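Local coordinates for cutm, flavoprotein of carbon monoxide dehydrogenase (Hydrogenophaga pseudoflava, PDB 1FFV) that binds FAD as the flavoprotein subunit of carbon monoxide dehydrogenase and probably passes electrons from CO oxidation on to an external acceptor, at residues C[148-153]-C[223-228]. Sequence-based numbering, arbitrary orientation.
Sequences PADGFF and ALRAEA. Unlike the reference sequence in segment 223-228: Ala226 (reference Arg), Ala228 (reference Gly).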
# COMPACT_ATOMS: atom_id res chain seq x y z
N PRO C 148 -37.39 18.99 -48.19
CA PRO C 148 -36.79 20.29 -47.87
C PRO C 148 -36.62 20.50 -46.37
O PRO C 148 -37.37 19.96 -45.56
CB PRO C 148 -37.80 21.27 -48.44
CG PRO C 148 -39.09 20.58 -48.18
CD PRO C 148 -38.79 19.15 -48.61
N ALA C 149 -35.60 21.28 -46.00
CA ALA C 149 -35.35 21.61 -44.61
C ALA C 149 -36.58 22.37 -44.13
O ALA C 149 -37.12 22.10 -43.05
CB ALA C 149 -34.11 22.47 -44.49
N ASP C 150 -37.07 23.28 -44.97
CA ASP C 150 -38.26 24.08 -44.66
C ASP C 150 -39.49 23.19 -44.80
O ASP C 150 -40.12 23.14 -45.85
CB ASP C 150 -38.34 25.28 -45.61
CG ASP C 150 -39.59 26.11 -45.39
OD1 ASP C 150 -39.98 26.30 -44.23
OD2 ASP C 150 -40.18 26.58 -46.39
N GLY C 151 -39.80 22.46 -43.75
CA GLY C 151 -40.94 21.56 -43.77
C GLY C 151 -40.59 20.22 -43.14
O GLY C 151 -41.48 19.40 -42.89
N PHE C 152 -39.31 20.05 -42.83
CA PHE C 152 -38.78 18.83 -42.23
C PHE C 152 -39.03 18.71 -40.72
O PHE C 152 -39.14 17.61 -40.18
CB PHE C 152 -37.27 18.76 -42.48
CG PHE C 152 -36.64 17.47 -42.04
CD1 PHE C 152 -36.83 16.29 -42.77
CD2 PHE C 152 -35.81 17.43 -40.92
CE1 PHE C 152 -36.20 15.10 -42.39
CE2 PHE C 152 -35.18 16.24 -40.53
CZ PHE C 152 -35.38 15.08 -41.27
N PHE C 153 -39.12 19.86 -40.05
CA PHE C 153 -39.30 19.90 -38.60
C PHE C 153 -40.76 20.02 -38.20
O PHE C 153 -41.41 21.03 -38.44
CB PHE C 153 -38.43 21.03 -38.05
CG PHE C 153 -37.00 20.97 -38.54
CD1 PHE C 153 -36.12 20.01 -38.05
CD2 PHE C 153 -36.55 21.83 -39.56
CE1 PHE C 153 -34.81 19.90 -38.55
CE2 PHE C 153 -35.25 21.72 -40.08
CZ PHE C 153 -34.38 20.76 -39.57
N ALA C 223 -37.50 24.68 -35.05
CA ALA C 223 -36.81 25.80 -35.66
C ALA C 223 -37.88 26.42 -36.56
O ALA C 223 -38.72 25.70 -37.10
CB ALA C 223 -35.64 25.32 -36.49
N LEU C 224 -37.85 27.73 -36.72
CA LEU C 224 -38.88 28.36 -37.54
C LEU C 224 -38.38 29.28 -38.63
O LEU C 224 -37.42 30.04 -38.44
CB LEU C 224 -39.81 29.19 -36.65
CG LEU C 224 -40.55 28.59 -35.46
CD1 LEU C 224 -41.37 29.68 -34.80
CD2 LEU C 224 -41.46 27.43 -35.88
N ARG C 225 -39.03 29.19 -39.79
CA ARG C 225 -38.71 30.09 -40.89
C ARG C 225 -39.64 31.27 -40.61
O ARG C 225 -40.76 31.09 -40.12
CB ARG C 225 -39.07 29.47 -42.24
CG ARG C 225 -38.80 30.41 -43.39
CD ARG C 225 -39.14 29.78 -44.72
NE ARG C 225 -38.89 30.70 -45.83
CZ ARG C 225 -39.29 30.49 -47.07
NH1 ARG C 225 -39.97 29.39 -47.38
NH2 ARG C 225 -39.00 31.38 -48.02
N ALA C 226 -39.17 32.49 -40.88
CA ALA C 226 -39.99 33.67 -40.65
C ALA C 226 -40.38 34.34 -41.97
O ALA C 226 -39.75 35.31 -42.39
CB ALA C 226 -39.25 34.64 -39.73
N GLU C 227 -41.40 33.79 -42.62
CA GLU C 227 -41.86 34.31 -43.91
C GLU C 227 -42.42 35.72 -43.88
O GLU C 227 -42.09 36.52 -44.75
CB GLU C 227 -42.83 33.34 -44.59
CG GLU C 227 -42.15 32.10 -45.15
CD GLU C 227 -42.98 31.41 -46.22
OE1 GLU C 227 -43.42 30.26 -45.98
OE2 GLU C 227 -43.19 32.01 -47.29
N ALA C 228 -43.27 36.03 -42.90
CA ALA C 228 -43.82 37.39 -42.79
C ALA C 228 -42.66 38.36 -42.56
O ALA C 228 -42.69 39.50 -43.02
CB ALA C 228 -44.80 37.48 -41.64
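Asp150 and Arg225 both turn CG anti to the backbone N (chi1 178° in Arg225), and Arg225 stays extended from CG to NE, which carries the guanidinium out to the carboxylate; the two side chains cross at about a right angle. They form a surface salt bridge between the FAD-binding part of the flavoprotein, where Asp150 is the centre of an inverse gamma turn after strand 143-148, and the C-terminal part, where Arg225 sits on the short outermost strand 224-225 of a four-stranded antiparallel sheet. Arg225 NH1 gives a hydrogen bond to Asp150 OD2 at 3.0 Å, bent to 139° at the hydrogen. The donor comes from above the carboxylate plane, and carboxylate and guanidinium stand 86° apart, which rules out a flat two-pronged pairing. Asp150 OD1 rests instead on the aliphatic stem of the arginine, 3.6 Å from Arg225 CD. On the helix side, Glu227 CG lies over one face of the guanidinium, offset toward its rim, and the Glu227 carboxylate adds a long charge contact, OE1 lying 3.8 Å from Arg225 NH1 and well out of the guanidinium plane. The stronger partner of the arginine is Glu230, salt-bridged to NH2 from helix 227-231; Arg213 NE lies close to the same NH2, a like-charge approach that Glu230 probably helps to offset. Helix 125-131 backs the junction, Pro126 touching both Phe153 and Ala223 and Ile130 touching Arg225. Asp150 OD2 and Glu227 OE1, both near Arg225 NH1, lie 4.9 Å apart, like charges that the arginine probably screens.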